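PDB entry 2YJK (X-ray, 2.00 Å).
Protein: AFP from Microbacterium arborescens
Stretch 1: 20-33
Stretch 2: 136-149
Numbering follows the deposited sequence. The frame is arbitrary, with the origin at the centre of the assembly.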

ATOM      1  N   ALA C  20     -16.616  33.854 -19.654  1.00 42.16           N
ATOM      2  CA  ALA C  20     -15.186  34.135 -19.399  1.00 42.43           C
ATOM      3  C   ALA C  20     -14.322  32.877 -19.089  1.00 41.36           C
ATOM      4  O   ALA C  20     -13.180  32.718 -19.572  1.00 41.14           O
ATOM      5  CB  ALA C  20     -15.064  35.185 -18.281  1.00 43.82           C
ATOM      6  N   ALA C  21     -14.866  31.948 -18.331  1.00 41.46           N
ATOM      7  CA  ALA C  21     -14.121  30.742 -18.123  1.00 40.65           C
ATOM      8  C   ALA C  21     -13.878  30.112 -19.453  1.00 40.60           C
ATOM      9  O   ALA C  21     -12.749  29.719 -19.710  1.00 41.71           O
ATOM     10  CB  ALA C  21     -14.848  29.758 -17.186  1.00 40.70           C
ATOM     11  N   ALA C  22     -14.916  29.967 -20.279  1.00 39.35           N
ATOM     12  CA  ALA C  22     -14.737  29.242 -21.527  1.00 39.04           C
ATOM     13  C   ALA C  22     -13.724  29.974 -22.386  1.00 38.99           C
ATOM     14  O   ALA C  22     -12.868  29.375 -23.045  1.00 38.74           O
ATOM     15  CB  ALA C  22     -16.046  29.128 -22.298  1.00 40.02           C
ATOM     16  N   GLN C  23     -13.837  31.286 -22.386  1.00 38.75           N
ATOM     17  CA  GLN C  23     -12.972  32.079 -23.188  1.00 38.30           C
ATOM     18  C   GLN C  23     -11.514  31.929 -22.792  1.00 36.33           C
ATOM     19  O   GLN C  23     -10.673  31.829 -23.664  1.00 38.03           O
ATOM     20  CB  GLN C  23     -13.421  33.533 -23.128  1.00 40.31           C
ATOM     21  CG  GLN C  23     -12.432  34.495 -23.750  1.00 42.49           C
ATOM     22  CD  GLN C  23     -12.881  35.914 -23.629  1.00 49.59           C
ATOM     23  OE1 GLN C  23     -12.235  36.822 -24.179  1.00 52.23           O
ATOM     24  NE2 GLN C  23     -14.003  36.140 -22.910  1.00 49.06           N
ATOM     25  N   PHE C  24     -11.190  31.948 -21.509  1.00 35.04           N
ATOM     26  CA  PHE C  24      -9.769  31.944 -21.096  1.00 33.35           C
ATOM     27  C   PHE C  24      -9.196  30.558 -20.837  1.00 32.26           C
ATOM     28  O   PHE C  24      -7.991  30.311 -21.019  1.00 30.99           O
ATOM     29  CB  PHE C  24      -9.601  32.813 -19.883  1.00 34.58           C
ATOM     30  CG  PHE C  24      -9.811  34.256 -20.165  1.00 35.15           C
ATOM     31  CD1 PHE C  24      -8.877  34.959 -20.963  1.00 38.08           C
ATOM     32  CD2 PHE C  24     -10.906  34.945 -19.606  1.00 35.51           C
ATOM     33  CE1 PHE C  24      -9.023  36.339 -21.199  1.00 39.52           C
ATOM     34  CE2 PHE C  24     -11.077  36.352 -19.862  1.00 37.83           C
ATOM     35  CZ  PHE C  24     -10.152  37.025 -20.665  1.00 38.89           C
ATOM     36  N   LEU C  25     -10.065  29.636 -20.445  1.00 30.03           N
ATOM     37  CA  LEU C  25      -9.599  28.285 -20.146  1.00 29.63           C
ATOM     38  C   LEU C  25      -9.570  27.355 -21.361  1.00 29.12           C
ATOM     39  O   LEU C  25      -8.780  26.410 -21.406  1.00 29.12           O
ATOM     40  CB  LEU C  25     -10.430  27.691 -19.040  1.00 27.12           C
ATOM     41  CG  LEU C  25     -10.126  28.354 -17.680  1.00 30.00           C
ATOM     42  CD1 LEU C  25     -10.972  27.636 -16.594  1.00 32.72           C
ATOM     43  CD2 LEU C  25      -8.678  28.323 -17.275  1.00 27.69           C
ATOM     44  N   THR C  26     -10.411  27.625 -22.343  1.00 29.78           N
ATOM     45  CA  THR C  26     -10.408  26.812 -23.564  1.00 31.34           C
ATOM     46  C   THR C  26      -9.047  26.677 -24.281  1.00 30.59           C
ATOM     47  O   THR C  26      -8.718  25.550 -24.712  1.00 29.57           O
ATOM     48  CB  THR C  26     -11.532  27.231 -24.555  1.00 32.92           C
ATOM     49  OG1 THR C  26     -12.767  27.146 -23.860  1.00 33.39           O
ATOM     50  CG2 THR C  26     -11.574  26.340 -25.756  1.00 32.69           C
ATOM     51  N   PRO C  27      -8.269  27.786 -24.426  1.00 30.99           N
ATOM     52  CA  PRO C  27      -6.947  27.661 -25.100  1.00 30.99           C
ATOM     53  C   PRO C  27      -6.007  26.840 -24.223  1.00 30.04           C
ATOM     54  O   PRO C  27      -5.140  26.107 -24.707  1.00 31.13           O
ATOM     55  CB  PRO C  27      -6.440  29.133 -25.168  1.00 31.93           C
ATOM     56  CG  PRO C  27      -7.769  29.983 -25.162  1.00 33.34           C
ATOM     57  CD  PRO C  27      -8.621  29.202 -24.174  1.00 31.61           C
ATOM     58  N   VAL C  28      -6.209  26.908 -22.922  1.00 29.64           N
ATOM     59  CA  VAL C  28      -5.464  26.023 -22.019  1.00 27.76           C
ATOM     60  C   VAL C  28      -5.756  24.536 -22.231  1.00 28.09           C
ATOM     61  O   VAL C  28      -4.825  23.709 -22.323  1.00 29.18           O
ATOM     62  CB  VAL C  28      -5.678  26.467 -20.554  1.00 27.08           C
ATOM     63  CG1 VAL C  28      -4.930  25.550 -19.579  1.00 26.05           C
ATOM     64  CG2 VAL C  28      -5.194  27.925 -20.374  1.00 27.78           C
ATOM     65  N   VAL C  29      -7.033  24.164 -22.287  1.00 27.28           N
ATOM     66  CA  VAL C  29      -7.394  22.793 -22.524  1.00 25.69           C
ATOM     67  C   VAL C  29      -6.720  22.316 -23.827  1.00 26.30           C
ATOM     68  O   VAL C  29      -6.143  21.198 -23.857  1.00 25.38           O
ATOM     69  CB  VAL C  29      -8.945  22.573 -22.640  1.00 26.02           C
ATOM     70  CG1 VAL C  29      -9.234  21.139 -23.089  1.00 22.53           C
ATOM     71  CG2 VAL C  29      -9.637  22.832 -21.272  1.00 22.67           C
ATOM     72  N   HIS C  30      -6.801  23.127 -24.886  1.00 24.88           N
ATOM     73  CA  HIS C  30      -6.274  22.665 -26.189  1.00 27.67           C
ATOM     74  C   HIS C  30      -4.743  22.501 -26.189  1.00 26.92           C
ATOM     75  O   HIS C  30      -4.223  21.532 -26.748  1.00 27.83           O
ATOM     76  CB  HIS C  30      -6.638  23.612 -27.354  1.00 25.80           C
ATOM     77  CG  HIS C  30      -8.078  23.594 -27.751  1.00 30.93           C
ATOM     78  ND1 HIS C  30      -8.723  24.723 -28.226  1.00 37.82           N
ATOM     79  CD2 HIS C  30      -9.002  22.606 -27.758  1.00 32.53           C
ATOM     80  CE1 HIS C  30      -9.974  24.414 -28.541  1.00 37.69           C
ATOM     81  NE2 HIS C  30     -10.174  23.143 -28.240  1.00 37.79           N
ATOM     82  N   LYS C  31      -4.030  23.452 -25.591  1.00 26.62           N
ATOM     83  CA  LYS C  31      -2.557  23.353 -25.564  1.00 27.32           C
ATOM     84  C   LYS C  31      -2.052  22.267 -24.622  1.00 27.65           C
ATOM     85  O   LYS C  31      -1.069  21.605 -24.913  1.00 29.20           O
ATOM     86  CB  LYS C  31      -1.940  24.699 -25.214  1.00 25.09           C
ATOM     87  CG  LYS C  31      -2.212  25.747 -26.351  1.00 29.03           C
ATOM     88  CD  LYS C  31      -1.332  26.908 -26.204  1.00 32.16           C
ATOM     89  CE  LYS C  31      -1.226  27.723 -27.578  1.00 38.28           C
ATOM     90  NZ  LYS C  31      -2.560  28.231 -27.948  1.00 37.09           N
ATOM     91  N   MET C  32      -2.723  22.088 -23.500  1.00 27.21           N
ATOM     92  CA  MET C  32      -2.366  21.001 -22.595  1.00 26.75           C
ATOM     93  C   MET C  32      -2.626  19.625 -23.191  1.00 27.35           C
ATOM     94  O   MET C  32      -1.864  18.725 -22.978  1.00 26.08           O
ATOM     95  CB  MET C  32      -3.127  21.153 -21.335  1.00 26.48           C
ATOM     96  CG  MET C  32      -2.565  22.291 -20.401  1.00 31.72           C
ATOM     97  SD  MET C  32      -0.754  22.206 -20.090  1.00 38.58           S
ATOM     98  CE  MET C  32      -0.294  23.665 -20.910  1.00 36.93           C
ATOM     99  N   GLN C  33      -3.722  19.462 -23.930  1.00 28.02           N
ATOM    100  CA  GLN C  33      -4.065  18.199 -24.507  1.00 27.97           C
ATOM    101  C   GLN C  33      -3.127  17.929 -25.709  1.00 28.78           C
ATOM    102  O   GLN C  33      -2.770  16.748 -25.926  1.00 28.11           O
ATOM    103  CB  GLN C  33      -5.563  18.198 -24.931  1.00 28.53           C
ATOM    104  CG  GLN C  33      -6.131  16.867 -25.370  1.00 30.36           C
ATOM    105  CD  GLN C  33      -6.007  15.787 -24.284  1.00 33.88           C
ATOM    106  OE1 GLN C  33      -5.143  14.905 -24.379  1.00 39.01           O
ATOM    107  NE2 GLN C  33      -6.844  15.859 -23.260  1.00 29.65           N
ATOM    108  N   THR C 136     -12.399  31.808  -8.656  1.00 32.57           N
ATOM    109  CA  THR C 136     -12.322  30.360  -8.593  1.00 30.87           C
ATOM    110  C   THR C 136     -11.698  29.794  -9.876  1.00 29.91           C
ATOM    111  O   THR C 136     -10.830  28.928  -9.795  1.00 29.41           O
ATOM    112  CB  THR C 136     -13.697  29.745  -8.245  1.00 31.34           C
ATOM    113  OG1 THR C 136     -14.145  30.336  -7.034  1.00 32.70           O
ATOM    114  CG2 THR C 136     -13.627  28.208  -8.015  1.00 29.71           C
ATOM    115  N   SER C 137     -12.080  30.304 -11.037  1.00 29.35           N
ATOM    116  CA  SER C 137     -11.455  29.818 -12.280  1.00 29.63           C
ATOM    117  C   SER C 137     -10.024  30.300 -12.380  1.00 28.94           C
ATOM    118  O   SER C 137      -9.177  29.638 -13.026  1.00 27.72           O
ATOM    119  CB  SER C 137     -12.230  30.234 -13.564  1.00 28.79           C
ATOM    120  OG  SER C 137     -13.573  29.732 -13.559  1.00 31.26           O
ATOM    121  N   GLN C 138      -9.775  31.502 -11.831  1.00 29.73           N
ATOM    122  CA  GLN C 138      -8.438  32.101 -11.887  1.00 28.91           C
ATOM    123  C   GLN C 138      -7.485  31.169 -11.149  1.00 27.99           C
ATOM    124  O   GLN C 138      -6.371  30.899 -11.604  1.00 27.03           O
ATOM    125  CB  GLN C 138      -8.408  33.518 -11.306  1.00 28.75           C
ATOM    126  CG  GLN C 138      -7.011  34.109 -11.308  1.00 28.98           C
ATOM    127  CD  GLN C 138      -6.888  35.372 -10.472  1.00 33.39           C
ATOM    128  OE1 GLN C 138      -7.175  35.350  -9.306  1.00 34.13           O
ATOM    129  NE2 GLN C 138      -6.455  36.467 -11.072  1.00 31.12           N
ATOM    130  N   ASP C 139      -7.948  30.650 -10.012  1.00 30.09           N
ATOM    131  CA  ASP C 139      -7.176  29.714  -9.211  1.00 30.72           C
ATOM    132  C   ASP C 139      -6.800  28.438  -9.983  1.00 29.07           C
ATOM    133  O   ASP C 139      -5.696  27.876  -9.802  1.00 28.04           O
ATOM    134  CB  ASP C 139      -7.964  29.387  -7.934  1.00 33.03           C
ATOM    135  CG  ASP C 139      -7.175  28.504  -6.957  1.00 39.04           C
ATOM    136  OD1 ASP C 139      -6.230  29.040  -6.296  1.00 48.22           O
ATOM    137  OD2 ASP C 139      -7.508  27.291  -6.814  1.00 41.68           O
ATOM    138  N   VAL C 140      -7.686  27.979 -10.856  1.00 28.27           N
ATOM    139  CA  VAL C 140      -7.370  26.825 -11.677  1.00 28.03           C
ATOM    140  C   VAL C 140      -6.179  27.203 -12.558  1.00 28.36           C
ATOM    141  O   VAL C 140      -5.237  26.383 -12.726  1.00 26.09           O
ATOM    142  CB  VAL C 140      -8.590  26.330 -12.571  1.00 28.00           C
ATOM    143  CG1 VAL C 140      -8.124  25.285 -13.528  1.00 27.64           C
ATOM    144  CG2 VAL C 140      -9.659  25.676 -11.678  1.00 27.85           C
ATOM    145  N   ALA C 141      -6.226  28.413 -13.134  1.00 28.22           N
ATOM    146  CA  ALA C 141      -5.158  28.858 -14.070  1.00 27.86           C
ATOM    147  C   ALA C 141      -3.874  29.019 -13.310  1.00 27.04           C
ATOM    148  O   ALA C 141      -2.814  28.587 -13.757  1.00 26.59           O
ATOM    149  CB  ALA C 141      -5.523  30.178 -14.754  1.00 27.58           C
ATOM    150  N   ILE C 142      -3.972  29.584 -12.113  1.00 27.44           N
ATOM    151  CA  ILE C 142      -2.797  29.711 -11.249  1.00 27.88           C
ATOM    152  C   ILE C 142      -2.165  28.361 -10.898  1.00 27.02           C
ATOM    153  O   ILE C 142      -0.928  28.185 -10.991  1.00 24.84           O
ATOM    154  CB  ILE C 142      -3.092  30.517  -9.958  1.00 27.26           C
ATOM    155  CG1 ILE C 142      -3.167  32.020 -10.304  1.00 28.31           C
ATOM    156  CG2 ILE C 142      -1.945  30.313  -8.999  1.00 28.50           C
ATOM    157  CD1 ILE C 142      -3.897  32.894  -9.218  1.00 28.68           C
ATOM    158  N   GLU C 143      -3.003  27.409 -10.472  1.00 27.69           N
ATOM    159  CA  GLU C 143      -2.498  26.100 -10.096  1.00 28.47           C
ATOM    160  C   GLU C 143      -1.794  25.421 -11.328  1.00 27.01           C
ATOM    161  O   GLU C 143      -0.696  24.881 -11.203  1.00 24.78           O
ATOM    162  CB  GLU C 143      -3.650  25.245  -9.573  1.00 30.35           C
ATOM    163  CG  GLU C 143      -3.334  23.729  -9.398  1.00 39.00           C
ATOM    164  CD  GLU C 143      -4.632  22.947  -9.142  1.00 48.88           C
ATOM    165  OE1 GLU C 143      -5.227  23.164  -8.078  1.00 50.36           O
ATOM    166  OE2 GLU C 143      -5.077  22.164 -10.022  1.00 52.02           O
ATOM    167  N   ILE C 144      -2.406  25.448 -12.505  1.00 24.97           N
ATOM    168  CA  ILE C 144      -1.750  24.853 -13.656  1.00 24.94           C
ATOM    169  C   ILE C 144      -0.407  25.614 -14.033  1.00 26.11           C
ATOM    170  O   ILE C 144       0.625  24.982 -14.345  1.00 25.92           O
ATOM    171  CB  ILE C 144      -2.668  24.858 -14.917  1.00 24.73           C
ATOM    172  CG1 ILE C 144      -3.910  23.935 -14.740  1.00 26.10           C
ATOM    173  CG2 ILE C 144      -1.837  24.416 -16.163  1.00 22.11           C
ATOM    174  CD1 ILE C 144      -5.079  24.265 -15.704  1.00 24.36           C
ATOM    175  N   LYS C 145      -0.431  26.966 -14.013  1.00 25.08           N
ATOM    176  CA  LYS C 145       0.834  27.722 -14.217  1.00 26.30           C
ATOM    177  C   LYS C 145       2.012  27.334 -13.263  1.00 25.41           C
ATOM    178  O   LYS C 145       3.168  27.230 -13.697  1.00 25.05           O
ATOM    179  CB  LYS C 145       0.613  29.229 -14.184  1.00 25.00           C
ATOM    180  CG  LYS C 145       1.780  29.933 -14.871  1.00 29.62           C
ATOM    181  CD  LYS C 145       1.561  31.459 -14.944  1.00 34.39           C
ATOM    182  CE  LYS C 145       2.675  32.182 -15.801  1.00 37.71           C
ATOM    183  NZ  LYS C 145       4.011  31.984 -15.229  1.00 39.80           N
ATOM    184  N   ARG C 146       1.743  27.124 -11.987  1.00 25.63           N
ATOM    185  CA  ARG C 146       2.815  26.690 -11.063  1.00 26.20           C
ATOM    186  C   ARG C 146       3.442  25.382 -11.534  1.00 25.31           C
ATOM    187  O   ARG C 146       4.689  25.280 -11.605  1.00 26.03           O
ATOM    188  CB  ARG C 146       2.318  26.486  -9.619  1.00 26.47           C
ATOM    189  CG  ARG C 146       2.079  27.788  -8.899  1.00 30.93           C
ATOM    190  CD  ARG C 146       1.509  27.511  -7.544  1.00 34.94           C
ATOM    191  NE  ARG C 146       2.404  26.670  -6.745  1.00 35.31           N
ATOM    192  CZ  ARG C 146       2.133  26.312  -5.491  1.00 36.75           C
ATOM    193  NH1 ARG C 146       1.037  26.754  -4.897  1.00 35.89           N
ATOM    194  NH2 ARG C 146       2.937  25.515  -4.829  1.00 35.42           N
ATOM    195  N   GLY C 147       2.607  24.397 -11.844  1.00 23.63           N
ATOM    196  CA  GLY C 147       3.114  23.106 -12.339  1.00 24.46           C
ATOM    197  C   GLY C 147       3.867  23.206 -13.659  1.00 26.12           C
ATOM    198  O   GLY C 147       4.895  22.560 -13.826  1.00 27.31           O
ATOM    199  N   VAL C 148       3.374  24.016 -14.589  1.00 25.96           N
ATOM    200  CA  VAL C 148       3.960  24.144 -15.897  1.00 27.66           C
ATOM    201  C   VAL C 148       5.317  24.864 -15.808  1.00 28.49           C
ATOM    202  O   VAL C 148       6.312  24.384 -16.406  1.00 28.87           O
ATOM    203  CB  VAL C 148       2.976  24.847 -16.883  1.00 29.27           C
ATOM    204  CG1 VAL C 148       3.606  25.069 -18.307  1.00 30.55           C
ATOM    205  CG2 VAL C 148       1.726  23.978 -17.115  1.00 28.94           C
ATOM    206  N   ASP C 149       5.375  25.929 -14.995  1.00 28.57           N
ATOM    207  CA  ASP C 149       6.618  26.653 -14.625  1.00 29.13           C
ATOM    208  C   ASP C 149       7.681  25.733 -14.074  1.00 29.01           C
ATOM    209  O   ASP C 149       8.869  25.826 -14.421  1.00 28.40           O
ATOM    210  CB  ASP C 149       6.335  27.722 -13.571  1.00 30.87           C
ATOM    211  CG  ASP C 149       5.827  29.027 -14.194  1.00 36.02           C
ATOM    212  OD1 ASP C 149       5.952  29.133 -15.435  1.00 41.71           O
ATOM    213  OD2 ASP C 149       5.292  29.925 -13.491  1.00 36.56           O
TER

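How do the two backbones lie against each other? Both stretches are helical throughout and run nearly parallel, their axes 7° apart with a closest approach of 10.7 Å. The spacing opens along the pair: CA of A21 lies 6.5 Å from CA of S137, whereas CA of M32 lies 9.7 Å from CA of V148.

What lets the first turns come so close? Small side chains meet here, A21 CB lying 3.8 Å from S137 OG. The methyl can offer the hydroxyl no hydrogen bond, so this is van der Waals contact. One turn on, L25 points toward stretch 2 and sets CD1 4.2 Å from S137 CB and CD2 4.4 Å from A141 CB.

Does the proline at P27 disturb the contact? Its nitrogen has no hydrogen to give the preceding turn, and the helix kinks there, but P27 itself lies out of reach of stretch 2. V28 follows with a t rotamer and brings CG1 to 4.1 Å from I144 CD1, an apolar pairing of branched side chains.

What fills the wider gap at the end? The long, flexible M32 reaches across, its SD 4.3 Å from V148 CG2. No hydrogen bond or salt bridge links the stretches; the 288 Å² they bury comes from side-chain packing.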